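PDB 4XMR: putative methyl-accepting chemotaxis signal transduction protein from Campylobacter jejuni subsp. jejuni serotype O:2, which probably senses amino acids such as isoleucine outside the cell, as the tandem-PAS sensory domain of a chemoreceptor, and passes the signal across the membrane. Local coordinates for residues 26-31 / 168-173; 176-179 / 185-188; 187-190 / 194-197. All coordinates share one frame; numbering follows the deposited sequence.

In the fold
The three contacts lie in the PAS-like module that holds the five-stranded sheet; the isoleucine pocket, with residues such as Tyr-82, Trp-115 and Asp-160, belongs to the module with the six-stranded sheet. Contact 1 joins residues 26-31 to 168-173, docking the end of helix 163-171 on helix 9-48; contact 2 follows it and zips the hairpin 177-180/186-189; contact 3 begins on the strand where contact 2 ends and folds the next loop back over it. Centres of contacts 1 and 2 are about 11 Å apart, those of 2 and 3 about 5 Å, with Phe-187 and Ala-188 shared. Leu-179 joins contacts 1 and 2 by packing on Val-29 and Val-170, layering both helices on the sheet.

Contact 1. Residues 26-31 / 168-173; sequences QSTVED and NLVAKT
Thr-28 points from helix 9-48 toward the last turn of helix 163-171 and touches it with both branches of its side chain. The methyl, set anti to the backbone N, reaches Leu-169, with CG2 3.6 Å from Leu-169 CB; it thus meets the root of the leucine rather than its branched end. The same methyl lies 4.4 Å from CG2 of Val-170, a looser approach. The hydroxyl branch goes the other way, toward Thr-173, where Thr-28 OG1 and Thr-173 CG2 are 3.5 Å apart, a van der Waals touch on a methyl; the polar partner of Thr-28 OG1 is Val-24 O, one turn back. In both pairs the side chains meet at a slant. Thr-173 can offer its methyl because its own OG1 turns back to the helix end (chi1 64°) and bonds Val-170 O at 2.7 Å, in the carbonyl plane. That carbonyl is gripped twice, as Thr-173 N also donates to it at 3.0 Å, and Thr-173 OG1 has a further partner in Thr-25 OG1. The contact therefore seats the C-terminal turn of helix 163-171 on the middle of helix 9-48, while Val-29 and Val-170 both turn to Leu-179 on strand 177-180.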
loop_
_atom_site.group_PDB
_atom_site.type_symbol
_atom_site.label_atom_id
_atom_site.label_comp_id
_atom_site.label_asym_id
_atom_site.label_seq_id
_atom_site.Cartn_x
_atom_site.Cartn_y
_atom_site.Cartn_z
ATOM N N GLN B 26 3.329 -7.103 10.189
ATOM C CA GLN B 26 2.435 -6.246 10.962
ATOM C C GLN B 26 2.096 -4.955 10.206
ATOM O O GLN B 26 0.927 -4.580 10.108
ATOM C CB GLN B 26 3.043 -5.930 12.335
ATOM C CG GLN B 26 2.214 -4.952 13.149
ATOM C CD GLN B 26 2.877 -4.584 14.454
ATOM O OE1 GLN B 26 3.719 -5.317 14.962
ATOM N NE2 GLN B 26 2.500 -3.440 15.004
ATOM N N SER B 27 3.121 -4.301 9.667
ATOM C CA SER B 27 2.923 -3.076 8.903
ATOM C C SER B 27 2.030 -3.294 7.684
ATOM O O SER B 27 1.228 -2.432 7.324
ATOM C CB SER B 27 4.268 -2.492 8.464
ATOM O OG SER B 27 5.014 -2.036 9.585
ATOM N N THR B 28 2.177 -4.449 7.052
ATOM C CA THR B 28 1.372 -4.783 5.882
ATOM C C THR B 28 -0.104 -4.786 6.246
ATOM O O THR B 28 -0.938 -4.211 5.537
ATOM C CB THR B 28 1.796 -6.149 5.310
ATOM O OG1 THR B 28 3.172 -6.090 4.932
ATOM C CG2 THR B 28 0.956 -6.524 4.102
ATOM N N VAL B 29 -0.440 -5.417 7.358
ATOM C CA VAL B 29 -1.812 -5.455 7.829
ATOM C C VAL B 29 -2.325 -4.061 8.199
ATOM O O VAL B 29 -3.441 -3.682 7.838
ATOM C CB VAL B 29 -1.937 -6.405 9.032
ATOM C CG1 VAL B 29 -3.330 -6.347 9.628
ATOM C CG2 VAL B 29 -1.581 -7.829 8.617
ATOM N N GLU B 30 -1.501 -3.300 8.912
ATOM C CA GLU B 30 -1.896 -1.970 9.355
ATOM C C GLU B 30 -2.154 -1.042 8.171
ATOM O O GLU B 30 -3.117 -0.271 8.173
ATOM C CB GLU B 30 -0.807 -1.364 10.243
ATOM C CG GLU B 30 -0.657 -2.047 11.599
ATOM C CD GLU B 30 0.565 -1.577 12.363
ATOM O OE1 GLU B 30 1.487 -1.016 11.731
ATOM O OE2 GLU B 30 0.608 -1.781 13.594
ATOM N N ASP B 31 -1.280 -1.102 7.173
ATOM C CA ASP B 31 -1.379 -0.193 6.040
ATOM C C ASP B 31 -2.576 -0.543 5.150
ATOM O O ASP B 31 -3.233 0.343 4.616
ATOM C CB ASP B 31 -0.074 -0.191 5.236
ATOM C CG ASP B 31 1.103 0.391 6.013
ATOM O OD1 ASP B 31 0.895 0.979 7.102
ATOM O OD2 ASP B 31 2.244 0.276 5.518
ATOM N N ASN B 168 -2.387 -11.769 -0.679
ATOM C CA ASN B 168 -1.358 -11.539 -1.678
ATOM C C ASN B 168 -0.252 -10.605 -1.186
ATOM O O ASN B 168 0.929 -10.825 -1.462
ATOM C CB ASN B 168 -1.973 -11.024 -2.981
ATOM C CG ASN B 168 -2.762 -12.091 -3.713
ATOM O OD1 ASN B 168 -2.603 -13.280 -3.455
ATOM N ND2 ASN B 168 -3.614 -11.667 -4.634
ATOM N N LEU B 169 -0.629 -9.577 -0.441
ATOM C CA LEU B 169 0.351 -8.677 0.158
ATOM C C LEU B 169 1.250 -9.408 1.154
ATOM O O LEU B 169 2.471 -9.247 1.147
ATOM C CB LEU B 169 -0.356 -7.535 0.867
ATOM C CG LEU B 169 -0.935 -6.497 -0.084
ATOM C CD1 LEU B 169 -1.913 -5.578 0.634
ATOM C CD2 LEU B 169 0.196 -5.674 -0.685
ATOM N N VAL B 170 0.650 -10.214 2.021
ATOM C CA VAL B 170 1.430 -10.954 3.005
ATOM C C VAL B 170 2.395 -11.924 2.320
ATOM O O VAL B 170 3.561 -12.045 2.718
ATOM C CB VAL B 170 0.517 -11.707 3.978
ATOM C CG1 VAL B 170 1.336 -12.662 4.871
ATOM C CG2 VAL B 170 -0.242 -10.715 4.820
ATOM N N ALA B 171 1.921 -12.603 1.281
ATOM C CA ALA B 171 2.745 -13.589 0.588
ATOM C C ALA B 171 4.025 -13.004 -0.012
ATOM O O ALA B 171 5.015 -13.718 -0.197
ATOM C CB ALA B 171 1.930 -14.302 -0.480
ATOM N N LYS B 172 4.018 -11.710 -0.300
ATOM C CA LYS B 172 5.181 -11.069 -0.907
ATOM C C LYS B 172 6.210 -10.613 0.116
ATOM O O LYS B 172 7.320 -10.239 -0.240
ATOM C CB LYS B 172 4.745 -9.871 -1.761
ATOM C CG LYS B 172 4.008 -10.235 -3.044
ATOM C CD LYS B 172 3.651 -8.976 -3.831
ATOM C CE LYS B 172 3.022 -9.305 -5.175
ATOM N NZ LYS B 172 3.978 -10.007 -6.078
ATOM N N THR B 173 5.838 -10.631 1.388
ATOM C CA THR B 173 6.756 -10.154 2.413
ATOM C C THR B 173 7.883 -11.153 2.664
ATOM O O THR B 173 7.686 -12.361 2.542
ATOM C CB THR B 173 6.041 -9.911 3.761
ATOM O OG1 THR B 173 5.539 -11.153 4.282
ATOM C CG2 THR B 173 4.909 -8.888 3.614
#

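Contact 2. Residues 176-179 / 185-188; sequences NTFL and KIFA
Leu-179 and Ala-188 form an antiparallel hydrogen-bonded pair in which both backbone groups of Leu-179 are satisfied across the hairpin. Leu-179 N gives its hydrogen to Ala-188 O at 2.8 Å, nearly straight at 168°. Leu-179 O takes two donors: Phe-187 N at 2.8 Å, at a more bent N-H...O angle of 146°, and Ala-188 N at a longer 3.3 Å. Two consecutive residues thus face one, a classic beta bulge, made possible by the psi of Phe-187 (-44°), far from the extended value. The bulge puts the side chains of Phe-187 and Ala-188 beside that of Leu-179, whose CD1 lies 4.0 Å from Phe-187 CD2 and 4.1 Å from Ala-188 CB. On the opposite face of the hairpin, Phe-178 and Ile-186 cross at about a right angle, Phe-178 CD2 meeting Ile-186 CD1 at 3.8 Å. The same isoleucine methyl also covers Leu-179 O, at 3.6 Å. Farther along, Thr-177 O accepts from both the backbone N and the hydroxyl of Thr-190, and Thr-177 OG1 is bonded to Thr-25 OG1. Strand 186-189 is the edge of the five-stranded sheet and 177-180 its inner neighbour, pairing with strand 236-243 through Phe-178 and Cys-239; Leu-179 packs on Ala-238 there and on Thr-25 of helix 9-48.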
loop_
_atom_site.group_PDB
_atom_site.type_symbol
_atom_site.label_atom_id
_atom_site.label_comp_id
_atom_site.label_asym_id
_atom_site.label_seq_id
_atom_site.Cartn_x
_atom_site.Cartn_y
_atom_site.Cartn_z
ATOM N N ASN B 176 9.227 -16.212 6.885
ATOM C CA ASN B 176 8.156 -17.183 6.957
ATOM C C ASN B 176 7.067 -16.657 7.880
ATOM O O ASN B 176 6.911 -17.124 9.028
ATOM C CB ASN B 176 8.685 -18.518 7.451
ATOM C CG ASN B 176 7.632 -19.591 7.432
ATOM O OD1 ASN B 176 6.875 -19.718 6.462
ATOM N ND2 ASN B 176 7.568 -20.374 8.503
ATOM N N THR B 177 6.339 -15.657 7.382
ATOM C CA THR B 177 5.321 -14.990 8.172
ATOM C C THR B 177 3.930 -15.418 7.733
ATOM O O THR B 177 3.709 -15.804 6.583
ATOM C CB THR B 177 5.444 -13.466 8.091
ATOM O OG1 THR B 177 5.321 -13.069 6.721
ATOM C CG2 THR B 177 6.792 -12.988 8.632
ATOM N N PHE B 178 2.993 -15.362 8.671
ATOM C CA PHE B 178 1.624 -15.783 8.411
ATOM C C PHE B 178 0.665 -15.122 9.389
ATOM O O PHE B 178 1.091 -14.552 10.387
ATOM C CB PHE B 178 1.490 -17.320 8.376
ATOM C CG PHE B 178 2.114 -18.041 9.553
ATOM C CD1 PHE B 178 3.475 -18.326 9.561
ATOM C CD2 PHE B 178 1.337 -18.494 10.612
ATOM C CE1 PHE B 178 4.060 -19.007 10.627
ATOM C CE2 PHE B 178 1.918 -19.186 11.680
ATOM C CZ PHE B 178 3.277 -19.437 11.675
ATOM N N LEU B 179 -0.622 -15.160 9.059
ATOM C CA LEU B 179 -1.665 -14.524 9.850
ATOM C C LEU B 179 -2.748 -15.516 10.220
ATOM O O LEU B 179 -3.174 -16.303 9.378
ATOM C CB LEU B 179 -2.352 -13.409 9.056
ATOM C CG LEU B 179 -1.577 -12.202 8.569
ATOM C CD1 LEU B 179 -2.561 -11.253 7.875
ATOM C CD2 LEU B 179 -0.867 -11.509 9.721
ATOM N N LYS B 185 -7.899 -19.194 13.136
ATOM C CA LYS B 185 -7.801 -20.012 11.940
ATOM C C LYS B 185 -6.833 -19.355 10.971
ATOM O O LYS B 185 -6.806 -18.130 10.840
ATOM C CB LYS B 185 -9.179 -20.162 11.289
ATOM C CG LYS B 185 -10.201 -20.865 12.171
ATOM C CD LYS B 185 -9.790 -22.305 12.456
ATOM C CE LYS B 185 -9.507 -23.048 11.161
ATOM N NZ LYS B 185 -9.428 -24.522 11.343
ATOM N N ILE B 186 -6.031 -20.167 10.295
ATOM C CA ILE B 186 -5.040 -19.636 9.366
ATOM C C ILE B 186 -5.737 -18.811 8.275
ATOM O O ILE B 186 -6.795 -19.194 7.763
ATOM C CB ILE B 186 -4.152 -20.757 8.783
ATOM C CG1 ILE B 186 -2.908 -20.175 8.104
ATOM C CG2 ILE B 186 -4.942 -21.652 7.848
ATOM C CD1 ILE B 186 -1.909 -19.622 9.088
ATOM N N PHE B 187 -5.153 -17.659 7.950
ATOM C CA PHE B 187 -5.804 -16.670 7.095
ATOM C C PHE B 187 -4.927 -16.272 5.908
ATOM O O PHE B 187 -5.411 -16.162 4.783
ATOM C CB PHE B 187 -6.193 -15.444 7.934
ATOM C CG PHE B 187 -6.713 -14.286 7.127
ATOM C CD1 PHE B 187 -8.057 -14.186 6.821
ATOM C CD2 PHE B 187 -5.857 -13.277 6.710
ATOM C CE1 PHE B 187 -8.538 -13.112 6.089
ATOM C CE2 PHE B 187 -6.323 -12.204 5.979
ATOM C CZ PHE B 187 -7.667 -12.123 5.667
ATOM N N ALA B 188 -3.642 -16.050 6.162
ATOM C CA ALA B 188 -2.695 -15.663 5.115
ATOM C C ALA B 188 -1.321 -16.245 5.431
ATOM O O ALA B 188 -1.006 -16.470 6.598
ATOM C CB ALA B 188 -2.597 -14.144 4.999
#

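Contact 3. Residues 187-190 / 194-197; sequences FAAT and LLNP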
loop_
_atom_site.group_PDB
_atom_site.type_symbol
_atom_site.label_atom_id
_atom_site.label_comp_id
_atom_site.label_asym_id
_atom_site.label_seq_id
_atom_site.Cartn_x
_atom_site.Cartn_y
_atom_site.Cartn_z
ATOM N N PHE B 187 -5.153 -17.659 7.950
ATOM C CA PHE B 187 -5.804 -16.670 7.095
ATOM C C PHE B 187 -4.927 -16.272 5.908
ATOM O O PHE B 187 -5.411 -16.162 4.783
ATOM C CB PHE B 187 -6.193 -15.444 7.934
ATOM C CG PHE B 187 -6.713 -14.286 7.127
ATOM C CD1 PHE B 187 -8.057 -14.186 6.821
ATOM C CD2 PHE B 187 -5.857 -13.277 6.710
ATOM C CE1 PHE B 187 -8.538 -13.112 6.089
ATOM C CE2 PHE B 187 -6.323 -12.204 5.979
ATOM C CZ PHE B 187 -7.667 -12.123 5.667
ATOM N N ALA B 188 -3.642 -16.050 6.162
ATOM C CA ALA B 188 -2.695 -15.663 5.115
ATOM C C ALA B 188 -1.321 -16.245 5.431
ATOM O O ALA B 188 -1.006 -16.470 6.598
ATOM C CB ALA B 188 -2.597 -14.144 4.999
ATOM N N ALA B 189 -0.508 -16.509 4.409
ATOM C CA ALA B 189 0.830 -17.062 4.632
ATOM C C ALA B 189 1.777 -16.792 3.467
ATOM O O ALA B 189 1.361 -16.792 2.309
ATOM C CB ALA B 189 0.739 -18.565 4.904
ATOM N N THR B 190 3.048 -16.565 3.778
ATOM C CA THR B 190 4.093 -16.430 2.767
ATOM C C THR B 190 4.291 -17.750 2.036
ATOM O O THR B 190 4.393 -17.799 0.804
ATOM C CB THR B 190 5.402 -16.020 3.418
ATOM O OG1 THR B 190 5.205 -14.766 4.079
ATOM C CG2 THR B 190 6.503 -15.881 2.380
ATOM N N LEU B 194 0.998 -23.411 4.013
ATOM C CA LEU B 194 0.472 -23.268 5.370
ATOM C C LEU B 194 -1.036 -23.044 5.384
ATOM O O LEU B 194 -1.669 -23.165 6.430
ATOM C CB LEU B 194 1.167 -22.118 6.108
ATOM C CG LEU B 194 2.640 -22.326 6.446
ATOM C CD1 LEU B 194 3.116 -21.209 7.367
ATOM C CD2 LEU B 194 2.893 -23.698 7.073
ATOM N N LEU B 195 -1.607 -22.722 4.226
ATOM C CA LEU B 195 -3.039 -22.456 4.142
ATOM C C LEU B 195 -3.867 -23.731 4.070
ATOM O O LEU B 195 -5.074 -23.718 4.312
ATOM C CB LEU B 195 -3.349 -21.577 2.933
ATOM C CG LEU B 195 -2.749 -20.169 2.987
ATOM C CD1 LEU B 195 -3.083 -19.406 1.716
ATOM C CD2 LEU B 195 -3.235 -19.410 4.210
ATOM N N ASN B 196 -3.215 -24.832 3.723
ATOM C CA ASN B 196 -3.916 -26.096 3.598
ATOM C C ASN B 196 -4.455 -26.550 4.953
ATOM O O ASN B 196 -3.737 -26.525 5.948
ATOM C CB ASN B 196 -3.001 -27.162 2.997
ATOM C CG ASN B 196 -3.772 -28.347 2.460
ATOM O OD1 ASN B 196 -4.270 -29.177 3.224
ATOM N ND2 ASN B 196 -3.873 -28.437 1.136
ATOM N N PRO B 197 -5.728 -26.959 4.992
ATOM C CA PRO B 197 -6.411 -27.358 6.229
ATOM C C PRO B 197 -5.712 -28.485 6.986
ATOM O O PRO B 197 -5.921 -28.620 8.191
ATOM C CB PRO B 197 -7.772 -27.841 5.728
ATOM C CG PRO B 197 -7.975 -27.138 4.443
ATOM C CD PRO B 197 -6.622 -27.020 3.824
#
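Ala-189 and Leu-195 carry most of this contact, in which the loop after strand 186-189 folds back over the strand it has just left. The meeting is apolar. Ala-189 CB points toward the 3-10 segment 194-195 and rests on Leu-194 CB at 3.8 Å, the closest approach of the two segments; its other neighbour is Leu-195 CD2 at 4.1 Å. Leu-195 otherwise spends its CD2 methyl on main chain: it lies over the strand, 3.9 Å from Ala-188 CA and equally close to the carbonyl carbon of Phe-187. Its CG stands anti to the carbonyl carbon and CD1 continues the chain outward (chi2 178°), which leaves CD2 as the branch turned to the backbone. The side chains of Phe-187 and Ala-188 point away from the loop, so these two residues offer it backbone instead.

Polar groups are tied elsewhere. Ala-189 N donates to Gln-167 OE1 of helix 163-171, and Leu-194 O accepts from His-201 NE2, later in the same loop. The loop thus borders the edge strand of the five-stranded sheet: Leu-194 also lies on Phe-178 of strand 177-180, Leu-195 touches Gln-167, and Phe-187, on the other face, packs against Ser-163 and Leu-166 of helix 163-171.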